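Local atomic coordinates of XRE family transcriptional regulator (Enterobacter cloacae subsp. cloacae, PDB entry 6B8W), a protein that probably binds DNA as an XRE family transcription factor, its cupin domain, the part present here, carrying a manganese-binding site. Residues 41-46 with 75-80; 59-62 with 66-69. One frame throughout, in Å; residues are numbered along the deposited sequence.

Contact 1: 41-46 with 75-80; sequences EHVVVI and HAYRNS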
ATOM      1  N   GLU A  41       4.285   6.369 -10.134  1.00 25.24           N
ATOM      2  CA  GLU A  41       4.091   5.030  -9.640  1.00 25.75           C
ATOM      3  C   GLU A  41       4.923   4.783  -8.360  1.00 25.77           C
ATOM      4  O   GLU A  41       6.056   5.275  -8.226  1.00 25.47           O
ATOM      5  CB  GLU A  41       4.412   3.976 -10.711  1.00 26.60           C
ATOM      6  CG  GLU A  41       4.280   2.543 -10.193  1.00 27.27           C
ATOM      7  CD  GLU A  41       4.305   1.436 -11.246  1.00 28.71           C
ATOM      8  OE1 GLU A  41       4.368   1.718 -12.470  1.00 30.01           O
ATOM      9  OE2 GLU A  41       4.263   0.245 -10.820  1.00 28.56           O
ATOM     10  N   HIS A  42       4.318   4.069  -7.408  1.00 25.03           N
ATOM     11  CA  HIS A  42       5.015   3.622  -6.200  1.00 24.95           C
ATOM     12  C   HIS A  42       4.921   2.097  -6.221  1.00 24.98           C
ATOM     13  O   HIS A  42       3.869   1.541  -6.494  1.00 26.83           O
ATOM     14  CB  HIS A  42       4.346   4.080  -4.887  1.00 25.54           C
ATOM     15  CG  HIS A  42       4.446   5.542  -4.589  1.00 26.70           C
ATOM     16  ND1 HIS A  42       3.634   6.482  -5.186  1.00 27.08           N
ATOM     17  CD2 HIS A  42       5.213   6.221  -3.697  1.00 27.24           C
ATOM     18  CE1 HIS A  42       3.915   7.678  -4.699  1.00 27.87           C
ATOM     19  NE2 HIS A  42       4.870   7.549  -3.792  1.00 27.50           N
ATOM     20  N   VAL A  43       6.024   1.435  -5.940  1.00 24.09           N
ATOM     21  CA  VAL A  43       6.045  -0.007  -5.770  1.00 24.02           C
ATOM     22  C   VAL A  43       6.502  -0.234  -4.333  1.00 23.87           C
ATOM     23  O   VAL A  43       7.475   0.400  -3.879  1.00 23.25           O
ATOM     24  CB  VAL A  43       7.020  -0.688  -6.737  1.00 24.67           C
ATOM     25  CG1 VAL A  43       7.306  -2.129  -6.327  1.00 25.39           C
ATOM     26  CG2 VAL A  43       6.453  -0.657  -8.149  1.00 24.97           C
ATOM     27  N   VAL A  44       5.770  -1.089  -3.621  0.60 23.85           N
ATOM     28  CA  VAL A  44       6.103  -1.491  -2.257  0.60 23.86           C
ATOM     29  C   VAL A  44       6.026  -3.008  -2.221  0.60 23.66           C
ATOM     30  O   VAL A  44       5.022  -3.591  -2.639  0.60 23.80           O
ATOM     31  CB  VAL A  44       5.116  -0.924  -1.215  0.60 25.02           C
ATOM     32  CG1 VAL A  44       5.448  -1.447   0.183  0.60 25.59           C
ATOM     33  CG2 VAL A  44       5.129   0.595  -1.235  0.60 25.61           C
ATOM     34  N   VAL A  45       7.088  -3.655  -1.760  1.00 23.46           N
ATOM     35  CA  VAL A  45       7.094  -5.121  -1.659  1.00 24.23           C
ATOM     36  C   VAL A  45       6.374  -5.536  -0.380  1.00 25.05           C
ATOM     37  O   VAL A  45       6.609  -4.971   0.677  1.00 24.87           O
ATOM     38  CB  VAL A  45       8.532  -5.676  -1.691  1.00 24.22           C
ATOM     39  CG1 VAL A  45       8.568  -7.186  -1.478  1.00 25.01           C
ATOM     40  CG2 VAL A  45       9.181  -5.339  -3.033  1.00 24.52           C
ATOM     41  N   ILE A  46       5.498  -6.525  -0.497  1.00 26.59           N
ATOM     42  CA  ILE A  46       4.726  -7.030   0.633  1.00 28.56           C
ATOM     43  C   ILE A  46       5.393  -8.289   1.159  1.00 28.88           C
ATOM     44  O   ILE A  46       5.686  -8.373   2.346  1.00 28.51           O
ATOM     45  CB  ILE A  46       3.262  -7.310   0.231  1.00 28.92           C
ATOM     46  CG1 ILE A  46       2.633  -6.063  -0.410  1.00 28.57           C
ATOM     47  CG2 ILE A  46       2.461  -7.788   1.424  1.00 29.93           C
ATOM     48  CD1 ILE A  46       2.780  -4.779   0.368  1.00 29.01           C
ATOM     49  N   HIS A  75       9.922   0.641 -17.570  1.00 25.82           N
ATOM     50  CA  HIS A  75      10.409  -0.012 -16.357  1.00 25.31           C
ATOM     51  C   HIS A  75       9.964  -1.447 -16.404  1.00 24.68           C
ATOM     52  O   HIS A  75       9.126  -1.797 -17.242  1.00 24.47           O
ATOM     53  CB  HIS A  75       9.946   0.700 -15.079  1.00 24.92           C
ATOM     54  CG  HIS A  75       8.467   0.873 -14.944  1.00 24.28           C
ATOM     55  ND1 HIS A  75       7.771   1.872 -15.595  1.00 24.79           N
ATOM     56  CD2 HIS A  75       7.564   0.241 -14.154  1.00 24.09           C
ATOM     57  CE1 HIS A  75       6.495   1.813 -15.242  1.00 24.68           C
ATOM     58  NE2 HIS A  75       6.345   0.831 -14.374  1.00 23.70           N
ATOM     59  N   ALA A  76      10.527  -2.260 -15.517  1.00 23.45           N
ATOM     60  CA  ALA A  76      10.255  -3.672 -15.530  1.00 23.49           C
ATOM     61  C   ALA A  76      10.253  -4.245 -14.140  1.00 23.31           C
ATOM     62  O   ALA A  76      10.835  -3.683 -13.222  1.00 23.36           O
ATOM     63  CB  ALA A  76      11.275  -4.383 -16.400  1.00 24.51           C
ATOM     64  N   TYR A  77       9.581  -5.377 -14.006  1.00 23.76           N
ATOM     65  CA  TYR A  77       9.433  -6.048 -12.747  1.00 25.07           C
ATOM     66  C   TYR A  77       9.914  -7.468 -12.977  1.00 24.40           C
ATOM     67  O   TYR A  77       9.496  -8.094 -13.930  1.00 25.38           O
ATOM     68  CB  TYR A  77       7.946  -6.087 -12.340  1.00 25.86           C
ATOM     69  CG  TYR A  77       7.187  -4.770 -12.458  1.00 27.00           C
ATOM     70  CD1 TYR A  77       6.668  -4.357 -13.671  1.00 28.64           C
ATOM     71  CD2 TYR A  77       6.920  -3.987 -11.347  1.00 28.44           C
ATOM     72  CE1 TYR A  77       5.951  -3.172 -13.791  1.00 29.89           C
ATOM     73  CE2 TYR A  77       6.187  -2.802 -11.452  1.00 28.23           C
ATOM     74  CZ  TYR A  77       5.712  -2.399 -12.677  1.00 28.77           C
ATOM     75  OH  TYR A  77       4.977  -1.226 -12.819  1.00 30.04           O
ATOM     76  N   ARG A  78      10.743  -7.983 -12.083  1.00 24.07           N
ATOM     77  CA  ARG A  78      11.277  -9.317 -12.261  1.00 25.27           C
ATOM     78  C   ARG A  78      11.406 -10.042 -10.935  1.00 25.67           C
ATOM     79  O   ARG A  78      11.750  -9.438  -9.923  1.00 25.43           O
ATOM     80  CB  ARG A  78      12.635  -9.233 -12.976  1.00 24.74           C
ATOM     81  CG  ARG A  78      13.232 -10.570 -13.398  1.00 25.57           C
ATOM     82  CD  ARG A  78      14.493 -10.390 -14.242  1.00 26.14           C
ATOM     83  NE  ARG A  78      15.574  -9.760 -13.490  1.00 26.55           N
ATOM     84  CZ  ARG A  78      16.759  -9.401 -13.991  1.00 27.41           C
ATOM     85  NH1 ARG A  78      17.058  -9.592 -15.275  1.00 27.52           N
ATOM     86  NH2 ARG A  78      17.676  -8.870 -13.188  1.00 28.03           N
ATOM     87  N   ASN A  79      11.116 -11.346 -10.967  1.00 26.17           N
ATOM     88  CA  ASN A  79      11.266 -12.208  -9.804  1.00 26.13           C
ATOM     89  C   ASN A  79      12.377 -13.197 -10.085  1.00 26.62           C
ATOM     90  O   ASN A  79      12.197 -14.105 -10.892  1.00 27.53           O
ATOM     91  CB  ASN A  79       9.979 -12.970  -9.517  1.00 26.28           C
ATOM     92  CG  ASN A  79      10.047 -13.760  -8.217  1.00 27.06           C
ATOM     93  OD1 ASN A  79      11.102 -13.838  -7.592  1.00 27.11           O
ATOM     94  ND2 ASN A  79       8.925 -14.349  -7.806  1.00 26.91           N
ATOM     95  N   SER A  80      13.531 -12.991  -9.456  1.00 26.76           N
ATOM     96  CA  SER A  80      14.676 -13.906  -9.580  1.00 28.89           C
ATOM     97  C   SER A  80      14.859 -14.805  -8.355  1.00 28.91           C
ATOM     98  O   SER A  80      15.870 -15.503  -8.259  1.00 28.69           O
ATOM     99  CB  SER A  80      15.955 -13.148  -9.879  1.00 28.69           C
ATOM    100  OG  SER A  80      15.900 -12.616 -11.169  1.00 27.76           O
TER
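The ring of Tyr77 meets Glu41 at its edge, with OE2 of the carboxylate in the ring plane. Val43 CG2 also lies at that edge, 3.9 Å from Tyr77 CE2. The carboxylate is turned 34° from the tyrosine ring. Against the His75 ring it stands far steeper, at 78°, and OE1 approaches that ring obliquely. The hydroxyl of Tyr77 sits in the plane of the imidazole, at its edge.

Tyr77 OH donates to the syn lone pair of Glu41 OE2 (2.6 Å). His75 NE2 sends a weak, bent bond to Glu41 OE1 at 2.9 Å. The same N-H also points weakly at Tyr77 OH, 2.9 Å from His75 NE2, so it is shared between the two oxygens. Glu41 reaches across because its CG is anti to the backbone N (chi1 177°) and the chain stays extended. Ser89 OG also bonds Glu41 OE2, and the backbone O of Lys73 takes His75 ND1, which fixes the imidazole from its other nitrogen.

Glu41, His75 and Tyr77 bind manganese in a structure of this protein; no metal is bound to this chain here. The site lies inside the cupin beta-barrel, between two sheets. Strand 40-47 runs between strands 85-92 and 66-70, while strand 75-78 lies between strands 29-31 and 50-54 in the facing sheet.

Contact 2: 59-62 with 66-69; sequences RTLY and GVRF
Val67 chi1 of 55° places CG1 between the backbone N and the carbonyl carbon, and CG2 anti to the N. The two methyls thus serve different partners on strand 57-61. CG1 meets the tip of Leu61, 3.8 Å from its CD1. CG2 lies over one face of the Arg59 guanidinium, with NH1 the nearest atom at 3.5 Å. In Arg59 a bend at chi3 (74°) turns the guanidinium so that one face meets Val67 CG2. The Leu61 and Val67 side chains cross at about a right angle. Leu61 CD2 adds a looser touch on the backbone O of Gly66, 4.3 Å away.

The two strands are edge strands of different sheets in the cupin barrel. They are joined by a short turn, and their directions differ by 126°. Each is hydrogen-bonded to its own sheet: Leu61 with Leu50, and strand 66-70 with strand 40-47. Between the two strands the contact is made by side chains, apart from the touch on Gly66 O. Leu61 also rests on Val45 and Met52, and Val67 touches Ile54. Arg59, on the solvent side, is the exposed member of the contact.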
ATOM      1  N   ARG A  59      17.456  -3.055  -9.428  1.00 29.45           N
ATOM      2  CA  ARG A  59      17.674  -2.999  -7.971  1.00 30.81           C
ATOM      3  C   ARG A  59      16.760  -4.054  -7.350  1.00 28.68           C
ATOM      4  O   ARG A  59      15.727  -4.388  -7.922  1.00 27.14           O
ATOM      5  CB  ARG A  59      17.345  -1.629  -7.366  1.00 32.93           C
ATOM      6  CG  ARG A  59      15.843  -1.344  -7.239  1.00 34.49           C
ATOM      7  CD  ARG A  59      15.575   0.055  -6.697  1.00 36.96           C
ATOM      8  NE  ARG A  59      15.825   1.085  -7.708  1.00 39.13           N
ATOM      9  CZ  ARG A  59      15.732   2.393  -7.479  1.00 42.65           C
ATOM     10  NH1 ARG A  59      15.413   2.847  -6.259  1.00 44.14           N
ATOM     11  NH2 ARG A  59      15.965   3.255  -8.464  1.00 43.88           N
ATOM     12  N   THR A  60      17.137  -4.545  -6.178  1.00 28.15           N
ATOM     13  CA  THR A  60      16.348  -5.521  -5.440  1.00 27.67           C
ATOM     14  C   THR A  60      15.657  -4.821  -4.273  1.00 27.32           C
ATOM     15  O   THR A  60      16.273  -4.015  -3.576  1.00 27.08           O
ATOM     16  CB  THR A  60      17.224  -6.668  -4.920  1.00 29.10           C
ATOM     17  OG1 THR A  60      17.897  -7.271  -6.029  1.00 29.17           O
ATOM     18  CG2 THR A  60      16.393  -7.716  -4.216  1.00 28.26           C
ATOM     19  N   LEU A  61      14.368  -5.089  -4.129  1.00 26.34           N
ATOM     20  CA  LEU A  61      13.541  -4.553  -3.039  1.00 27.66           C
ATOM     21  C   LEU A  61      13.033  -5.687  -2.175  1.00 27.17           C
ATOM     22  O   LEU A  61      12.559  -6.704  -2.693  1.00 27.94           O
ATOM     23  CB  LEU A  61      12.365  -3.803  -3.615  1.00 27.51           C
ATOM     24  CG  LEU A  61      12.698  -2.537  -4.403  1.00 29.21           C
ATOM     25  CD1 LEU A  61      11.436  -2.030  -5.071  1.00 30.30           C
ATOM     26  CD2 LEU A  61      13.290  -1.453  -3.518  1.00 30.80           C
ATOM     27  N   TYR A  62      13.129  -5.510  -0.857  1.00 27.43           N
ATOM     28  CA  TYR A  62      12.684  -6.496   0.117  1.00 27.79           C
ATOM     29  C   TYR A  62      11.366  -5.993   0.764  1.00 27.10           C
ATOM     30  O   TYR A  62      10.979  -4.834   0.540  1.00 26.36           O
ATOM     31  CB  TYR A  62      13.787  -6.733   1.160  1.00 29.80           C
ATOM     32  CG  TYR A  62      15.022  -7.345   0.547  1.00 31.04           C
ATOM     33  CD1 TYR A  62      15.114  -8.725   0.334  1.00 31.41           C
ATOM     34  CD2 TYR A  62      16.074  -6.543   0.126  1.00 32.06           C
ATOM     35  CE1 TYR A  62      16.231  -9.277  -0.268  1.00 32.90           C
ATOM     36  CE2 TYR A  62      17.200  -7.089  -0.459  1.00 33.59           C
ATOM     37  CZ  TYR A  62      17.272  -8.445  -0.654  1.00 33.99           C
ATOM     38  OH  TYR A  62      18.384  -8.955  -1.245  1.00 37.96           O
ATOM     39  N   GLY A  66      10.304   0.250  -0.780  1.00 29.97           N
ATOM     40  CA  GLY A  66       9.614   0.790  -1.925  1.00 29.34           C
ATOM     41  C   GLY A  66      10.394   1.798  -2.727  1.00 29.11           C
ATOM     42  O   GLY A  66      11.472   2.217  -2.337  1.00 29.94           O
ATOM     43  N   VAL A  67       9.829   2.171  -3.865  1.00 28.02           N
ATOM     44  CA  VAL A  67      10.429   3.147  -4.743  1.00 28.08           C
ATOM     45  C   VAL A  67       9.321   3.928  -5.420  1.00 27.63           C
ATOM     46  O   VAL A  67       8.280   3.359  -5.781  1.00 27.09           O
ATOM     47  CB  VAL A  67      11.374   2.480  -5.777  1.00 28.75           C
ATOM     48  CG1 VAL A  67      10.663   1.398  -6.583  1.00 27.94           C
ATOM     49  CG2 VAL A  67      11.993   3.521  -6.708  1.00 29.48           C
ATOM     50  N   ARG A  68       9.540   5.233  -5.555  1.00 27.89           N
ATOM     51  CA  ARG A  68       8.619   6.145  -6.216  1.00 27.22           C
ATOM     52  C   ARG A  68       9.294   6.584  -7.497  1.00 27.06           C
ATOM     53  O   ARG A  68      10.449   7.010  -7.469  1.00 25.76           O
ATOM     54  CB  ARG A  68       8.394   7.361  -5.341  1.00 28.69           C
ATOM     55  CG  ARG A  68       7.410   8.388  -5.867  1.00 28.62           C
ATOM     56  CD  ARG A  68       7.518   9.607  -4.979  1.00 30.43           C
ATOM     57  NE  ARG A  68       6.553  10.668  -5.230  1.00 31.20           N
ATOM     58  CZ  ARG A  68       6.637  11.568  -6.209  1.00 33.26           C
ATOM     59  NH1 ARG A  68       7.609  11.503  -7.121  1.00 32.64           N
ATOM     60  NH2 ARG A  68       5.714  12.522  -6.298  1.00 33.07           N
ATOM     61  N   PHE A  69       8.575   6.533  -8.619  1.00 26.36           N
ATOM     62  CA  PHE A  69       9.188   6.887  -9.885  1.00 25.88           C
ATOM     63  C   PHE A  69       8.177   7.289 -10.946  1.00 25.69           C
ATOM     64  O   PHE A  69       6.956   7.165 -10.757  1.00 25.49           O
ATOM     65  CB  PHE A  69      10.030   5.711 -10.376  1.00 26.20           C
ATOM     66  CG  PHE A  69       9.234   4.445 -10.564  1.00 25.23           C
ATOM     67  CD1 PHE A  69       9.002   3.584  -9.499  1.00 25.17           C
ATOM     68  CD2 PHE A  69       8.688   4.137 -11.797  1.00 25.70           C
ATOM     69  CE1 PHE A  69       8.247   2.429  -9.671  1.00 24.90           C
ATOM     70  CE2 PHE A  69       7.944   2.981 -11.985  1.00 25.06           C
ATOM     71  CZ  PHE A  69       7.720   2.123 -10.925  1.00 25.00           C
TER

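Contact 1 lies in the core, and all its touching residues are buried. Contact 2 is only partly buried, at an edge where the two sheets meet. Both contacts span the same pair of sheets, and contact 2 is nested in the chain between the segments of contact 1. Strands 40-47 and 66-70 are neighbours, so probable backbone hydrogen bonds tie the two contacts together: Glu41 O to Phe69 N and Val43 O to Val67 N. Phe69 further meets the His75 ring edge to face. The chemistry follows position. Contact 1 gathers polar metal-site groups inside the barrel, while contact 2 is mainly apolar, with an exposed arginine.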